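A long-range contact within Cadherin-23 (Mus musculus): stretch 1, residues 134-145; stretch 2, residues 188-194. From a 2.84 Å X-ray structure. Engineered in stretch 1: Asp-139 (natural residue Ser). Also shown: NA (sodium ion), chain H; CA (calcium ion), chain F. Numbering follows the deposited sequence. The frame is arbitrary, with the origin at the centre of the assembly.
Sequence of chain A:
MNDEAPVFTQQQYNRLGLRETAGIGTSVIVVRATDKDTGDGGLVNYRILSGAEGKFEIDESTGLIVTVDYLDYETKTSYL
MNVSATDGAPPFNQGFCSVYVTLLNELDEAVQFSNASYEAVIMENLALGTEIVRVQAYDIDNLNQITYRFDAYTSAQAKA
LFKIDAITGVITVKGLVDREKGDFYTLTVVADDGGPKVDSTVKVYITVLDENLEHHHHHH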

ATOM      1  N   ARG A 134     -25.325  -2.591   9.490  1.00 24.23           N
ATOM      2  CA  ARG A 134     -24.525  -2.317   8.305  1.00 23.81           C
ATOM      3  C   ARG A 134     -23.033  -2.476   8.530  1.00 23.27           C
ATOM      4  O   ARG A 134     -22.457  -1.836   9.411  1.00 23.17           O
ATOM      5  N   VAL A 135     -22.414  -3.329   7.710  1.00 23.06           N
ATOM      6  CA  VAL A 135     -20.964  -3.514   7.771  1.00 22.75           C
ATOM      7  C   VAL A 135     -20.381  -2.540   6.770  1.00 22.70           C
ATOM      8  O   VAL A 135     -20.880  -2.431   5.663  1.00 22.92           O
ATOM      9  N   GLN A 136     -19.341  -1.830   7.201  1.00 22.52           N
ATOM     10  CA  GLN A 136     -18.690  -0.810   6.413  1.00 22.54           C
ATOM     11  C   GLN A 136     -17.199  -0.974   6.631  1.00 22.45           C
ATOM     12  O   GLN A 136     -16.750  -1.153   7.763  1.00 22.34           O
ATOM     13  N   ALA A 137     -16.451  -0.874   5.540  1.00 22.67           N
ATOM     14  CA  ALA A 137     -15.020  -1.088   5.562  1.00 22.83           C
ATOM     15  C   ALA A 137     -14.313  -0.100   4.624  1.00 23.12           C
ATOM     16  O   ALA A 137     -14.928   0.503   3.736  1.00 23.30           O
ATOM     17  N   TYR A 138     -13.023   0.096   4.872  1.00 23.30           N
ATOM     18  CA  TYR A 138     -12.284   1.242   4.346  1.00 23.57           C
ATOM     19  C   TYR A 138     -10.931   0.782   3.838  1.00 24.22           C
ATOM     20  O   TYR A 138     -10.042   0.422   4.629  1.00 24.31           O
ATOM     21  N   ASP A 139     -10.799   0.758   2.512  1.00 24.85           N
ATOM     22  CA  ASP A 139      -9.568   0.332   1.868  1.00 25.74           C
ATOM     23  C   ASP A 139      -8.389   1.125   2.436  1.00 25.91           C
ATOM     24  O   ASP A 139      -8.296   2.347   2.257  1.00 25.90           O
ATOM     25  N   ILE A 140      -7.478   0.411   3.091  1.00 26.20           N
ATOM     26  CA  ILE A 140      -6.235   1.012   3.573  1.00 26.62           C
ATOM     27  C   ILE A 140      -5.532   1.785   2.465  1.00 27.47           C
ATOM     28  O   ILE A 140      -5.073   2.883   2.702  1.00 27.46           O
ATOM     29  N   ASP A 141      -5.481   1.224   1.261  1.00 28.30           N
ATOM     30  CA  ASP A 141      -4.811   1.865   0.116  1.00 29.40           C
ATOM     31  C   ASP A 141      -5.425   3.185  -0.333  1.00 29.08           C
ATOM     32  O   ASP A 141      -4.758   3.960  -1.027  1.00 29.96           O
ATOM     33  N   ASN A 142      -6.708   3.398   0.023  1.00 28.00           N
ATOM     34  CA  ASN A 142      -7.452   4.604  -0.353  1.00 27.76           C
ATOM     35  C   ASN A 142      -7.593   4.756  -1.869  1.00 28.84           C
ATOM     36  O   ASN A 142      -7.627   5.863  -2.391  1.00 29.23           O
ATOM     37  N   LEU A 143      -7.700   3.616  -2.559  1.00 29.41           N
ATOM     38  CA  LEU A 143      -7.931   3.579  -4.000  1.00 30.57           C
ATOM     39  C   LEU A 143      -9.332   3.070  -4.345  1.00 30.19           C
ATOM     40  O   LEU A 143     -10.030   3.704  -5.123  1.00 30.61           O
ATOM     41  N   ASN A 144      -9.753   1.964  -3.736  1.00 29.48           N
ATOM     42  CA  ASN A 144     -10.968   1.261  -4.149  1.00 29.34           C
ATOM     43  C   ASN A 144     -12.114   1.274  -3.128  1.00 28.02           C
ATOM     44  O   ASN A 144     -11.937   1.441  -1.923  1.00 27.12           O
ATOM     45  N   GLN A 145     -13.310   1.034  -3.631  1.00 28.06           N
ATOM     46  CA  GLN A 145     -14.445   0.787  -2.782  1.00 27.09           C
ATOM     47  C   GLN A 145     -14.583  -0.709  -2.482  1.00 26.84           C
ATOM     48  O   GLN A 145     -14.269  -1.562  -3.288  1.00 27.57           O
ATOM     49  N   THR A 188     -19.896 -14.277   9.180  1.00 24.64           N
ATOM     50  CA  THR A 188     -18.544 -13.812   8.885  1.00 24.64           C
ATOM     51  C   THR A 188     -18.556 -13.085   7.542  1.00 24.34           C
ATOM     52  O   THR A 188     -18.782 -13.706   6.503  1.00 24.51           O
ATOM     53  N   VAL A 189     -18.319 -11.779   7.567  1.00 23.99           N
ATOM     54  CA  VAL A 189     -18.411 -10.971   6.342  1.00 23.82           C
ATOM     55  C   VAL A 189     -17.019 -10.699   5.788  1.00 24.07           C
ATOM     56  O   VAL A 189     -16.105 -10.335   6.527  1.00 24.10           O
ATOM     57  N   VAL A 190     -16.844 -10.907   4.491  1.00 24.40           N
ATOM     58  CA  VAL A 190     -15.606 -10.552   3.836  1.00 24.81           C
ATOM     59  C   VAL A 190     -15.773  -9.217   3.136  1.00 24.63           C
ATOM     60  O   VAL A 190     -16.777  -8.978   2.462  1.00 24.54           O
ATOM     61  N   ALA A 191     -14.756  -8.378   3.277  1.00 24.69           N
ATOM     62  CA  ALA A 191     -14.638  -7.104   2.568  1.00 24.70           C
ATOM     63  C   ALA A 191     -13.513  -7.218   1.540  1.00 25.56           C
ATOM     64  O   ALA A 191     -12.327  -7.361   1.888  1.00 25.94           O
ATOM     65  N   ASP A 192     -13.882  -7.200   0.264  1.00 26.05           N
ATOM     66  CA  ASP A 192     -12.918  -7.355  -0.836  1.00 27.12           C
ATOM     67  C   ASP A 192     -12.614  -5.986  -1.442  1.00 27.36           C
ATOM     68  O   ASP A 192     -13.541  -5.221  -1.754  1.00 27.05           O
ATOM     69  N   ASP A 193     -11.340  -5.671  -1.611  1.00 28.02           N
ATOM     70  CA  ASP A 193     -10.941  -4.367  -2.179  1.00 28.37           C
ATOM     71  C   ASP A 193     -10.524  -4.481  -3.653  1.00 29.78           C
ATOM     72  O   ASP A 193     -10.100  -3.493  -4.278  1.00 30.38           O
ATOM     73  N   GLY A 194     -10.612  -5.699  -4.182  1.00 30.42           N
ATOM     74  CA  GLY A 194     -10.070  -5.998  -5.511  1.00 32.02           C
ATOM     75  C   GLY A 194      -8.571  -6.246  -5.503  1.00 33.09           C
ATOM     76  O   GLY A 194      -7.917  -6.252  -6.553  1.00 34.63           O
TER

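Stretch 2 enters this contact as a strand and leaves it as a loop, and the character of the packing changes along its length from small apolar side chains to a charged, metal-bound cluster. Thr-188 lies beyond the reach of stretch 1, and its OG1 is hydrogen-bonded elsewhere in the structure. The first true contact comes at Val-189, whose CA-to-CB bond points toward stretch 1. Both Val-189 and its partner Val-135 adopt the t rotamer and are buried, and their CG2 methyls meet at 4.2 Å, a van der Waals contact that suits a backbone spacing of 8.0 Å between the two CA atoms.

Val-190 (t) follows the alternation of the strand and points away, as Gln-136 does in stretch 1. At Ala-191 the side chain turns toward stretch 1 again and faces Ala-137, with 3.8 Å between Ala-191 CB and Ala-137 CB. Here the CA atoms of Ala-191 and Ala-137 are only 6.7 Å apart, so two methyl groups are enough to fill the gap. Asp-192 (m) points away, and both of its carboxylate oxygens are hydrogen-bonded elsewhere in the structure.

Asp-193 gives up more surface to the contact than any other residue. Its CA-to-CB bond runs sideways, and the p rotamer carries the carboxylate to a sodium ion, bound by Asp-193 OD2 at 2.5 Å. Stretch 1 supplies two further ligands: Asp-139 OD1 at 2.1 Å from NA and Asp-141 OD2 at 2.6 Å from NA, while two more atoms come from elsewhere in the structure. The shared cation accounts for the close approach of like charges, with Asp-193 OD2 3.6 Å from Asp-139 OD1 and 4.0 Å from Asp-141 OD2. Asp-141 (m) also bridges to a second metal, its OD1 lying 2.5 Å from the calcium ion.

The carboxylate of Asp-139, an engineered residue in the t rotamer, also accepts hydrogen bonds from the backbone of the type I turn it begins and of the residues just after it. Its OD2 accepts hydrogen bonds from Leu-143 N (3.0 Å) and Asn-144 N (2.9 Å), and its OD1 accepts a weak one from Asp-141 N (3.1 Å). Asn-144 (m) then reaches across the contact, where its ND2 donates a nearly linear hydrogen bond of 2.7 Å to the backbone O of Asp-193.

Gly-194 closes the stretch with no side chain. A CB at this position would point toward stretch 1, 3.4 Å from Asn-144 ND2, and would be jammed against the carbonyl O of Asp-193; the backbone angles alone call for glycine.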

ATOM      1  CB  ARG A 134     -24.810  -0.928   7.804  1.00 24.05           C
ATOM      2  CG  ARG A 134     -24.175  -0.674   6.465  1.00 23.87           C
ATOM      3  CD  ARG A 134     -24.271   0.781   6.074  1.00 24.15           C
ATOM      4  NE  ARG A 134     -23.470   1.015   4.888  1.00 24.06           N
ATOM      5  CZ  ARG A 134     -23.416   2.166   4.238  1.00 24.38           C
ATOM      6  NH1 ARG A 134     -22.672   2.249   3.143  1.00 24.45           N
ATOM      7  NH2 ARG A 134     -24.117   3.223   4.655  1.00 24.79           N
ATOM      8  CB  VAL A 135     -20.523  -4.936   7.396  1.00 22.77           C
ATOM      9  CG1 VAL A 135     -18.996  -5.046   7.338  1.00 22.68           C
ATOM     10  CG2 VAL A 135     -21.121  -5.933   8.383  1.00 22.92           C
ATOM     11  CB  GLN A 136     -19.129   0.600   6.852  1.00 22.56           C
ATOM     12  CG  GLN A 136     -20.499   1.002   6.366  1.00 22.90           C
ATOM     13  CD  GLN A 136     -20.950   2.344   6.943  1.00 23.07           C
ATOM     14  OE1 GLN A 136     -21.751   2.385   7.892  1.00 23.25           O
ATOM     15  NE2 GLN A 136     -20.442   3.449   6.382  1.00 23.15           N
ATOM     16  CB  ALA A 137     -14.701  -2.534   5.219  1.00 23.10           C
ATOM     17  CB  TYR A 138     -12.113   2.299   5.421  1.00 23.21           C
ATOM     18  CG  TYR A 138     -13.421   2.741   5.981  1.00 22.78           C
ATOM     19  CD1 TYR A 138     -14.019   2.043   7.017  1.00 22.50           C
ATOM     20  CD2 TYR A 138     -14.097   3.833   5.445  1.00 22.84           C
ATOM     21  CE1 TYR A 138     -15.244   2.432   7.510  1.00 22.32           C
ATOM     22  CE2 TYR A 138     -15.293   4.264   5.983  1.00 22.64           C
ATOM     23  CZ  TYR A 138     -15.857   3.551   7.010  1.00 22.40           C
ATOM     24  OH  TYR A 138     -17.075   3.905   7.510  1.00 22.42           O
ATOM     25  CB  ASP A 139      -9.684   0.576   0.359  1.00 26.52           C
ATOM     26  CG  ASP A 139      -8.433   0.266  -0.391  1.00 27.69           C
ATOM     27  OD1 ASP A 139      -7.674  -0.600   0.084  1.00 27.95           O
ATOM     28  OD2 ASP A 139      -8.242   0.880  -1.463  1.00 28.48           O
ATOM     29  CB  ILE A 140      -5.286  -0.052   4.171  1.00 27.22           C
ATOM     30  CG1 ILE A 140      -5.853  -0.571   5.511  1.00 26.46           C
ATOM     31  CG2 ILE A 140      -3.883   0.511   4.366  1.00 28.02           C
ATOM     32  CD1 ILE A 140      -5.213  -1.852   6.009  1.00 27.10           C
ATOM     33  CB  ASP A 141      -4.788   0.932  -1.104  1.00 30.48           C
ATOM     34  CG  ASP A 141      -3.901  -0.270  -0.912  1.00 31.30           C
ATOM     35  OD1 ASP A 141      -2.651  -0.143  -1.006  1.00 32.42           O
ATOM     36  OD2 ASP A 141      -4.468  -1.364  -0.684  1.00 30.93           O
ATOM     37  CB  ASN A 142      -6.817   5.835   0.299  1.00 27.57           C
ATOM     38  CG  ASN A 142      -6.947   5.810   1.806  1.00 26.55           C
ATOM     39  OD1 ASN A 142      -7.896   5.237   2.328  1.00 25.82           O
ATOM     40  ND2 ASN A 142      -6.021   6.442   2.513  1.00 26.59           N
ATOM     41  CB  LEU A 143      -6.899   2.691  -4.654  1.00 31.86           C
ATOM     42  CG  LEU A 143      -5.412   3.082  -4.513  1.00 32.68           C
ATOM     43  CD1 LEU A 143      -4.537   1.922  -4.899  1.00 33.87           C
ATOM     44  CD2 LEU A 143      -5.060   4.258  -5.397  1.00 33.72           C
ATOM     45  CB  ASN A 144     -10.631  -0.209  -4.490  1.00 29.88           C
ATOM     46  CG  ASN A 144      -9.811  -0.348  -5.758  1.00 31.53           C
ATOM     47  OD1 ASN A 144      -9.512   0.644  -6.414  1.00 32.28           O
ATOM     48  ND2 ASN A 144      -9.447  -1.567  -6.102  1.00 32.21           N
ATOM     49  CB  GLN A 145     -15.730   1.369  -3.379  1.00 27.36           C
ATOM     50  CG  GLN A 145     -15.742   2.872  -3.397  1.00 27.48           C
ATOM     51  CD  GLN A 145     -15.770   3.492  -2.012  1.00 26.46           C
ATOM     52  OE1 GLN A 145     -15.063   4.461  -1.776  1.00 26.45           O
ATOM     53  NE2 GLN A 145     -16.595   2.945  -1.090  1.00 25.72           N
ATOM     54  CB  THR A 188     -17.569 -15.008   8.824  1.00 25.26           C
ATOM     55  OG1 THR A 188     -17.419 -15.559  10.130  1.00 25.68           O
ATOM     56  CG2 THR A 188     -16.178 -14.619   8.266  1.00 25.48           C
ATOM     57  CB  VAL A 189     -19.135  -9.628   6.595  1.00 23.42           C
ATOM     58  CG1 VAL A 189     -19.240  -8.822   5.307  1.00 23.41           C
ATOM     59  CG2 VAL A 189     -20.528  -9.862   7.171  1.00 23.40           C
ATOM     60  CB  VAL A 190     -15.209 -11.617   2.810  1.00 25.58           C
ATOM     61  CG1 VAL A 190     -14.006 -11.149   2.002  1.00 26.22           C
ATOM     62  CG2 VAL A 190     -14.877 -12.926   3.513  1.00 25.92           C
ATOM     63  CB  ALA A 191     -14.334  -5.989   3.562  1.00 24.21           C
ATOM     64  CB  ASP A 192     -13.503  -8.261  -1.910  1.00 27.76           C
ATOM     65  CG  ASP A 192     -13.828  -9.692  -1.387  1.00 27.62           C
ATOM     66  OD1 ASP A 192     -12.877 -10.388  -0.946  1.00 28.01           O
ATOM     67  OD2 ASP A 192     -15.009 -10.154  -1.441  1.00 27.28           O
ATOM     68  CB  ASP A 193      -9.781  -3.741  -1.368  1.00 28.29           C
ATOM     69  CG  ASP A 193      -8.510  -4.587  -1.399  1.00 29.28           C
ATOM     70  OD1 ASP A 193      -8.534  -5.786  -1.786  1.00 29.86           O
ATOM     71  OD2 ASP A 193      -7.482  -4.005  -1.012  1.00 29.56           O
TER
HETATM   72 NA    NA H1404      -6.613  -2.302   0.568  1.00 28.70          NA
HETATM   73 CA    CA F1402      -0.613   1.109  -1.523  1.00 27.43          CA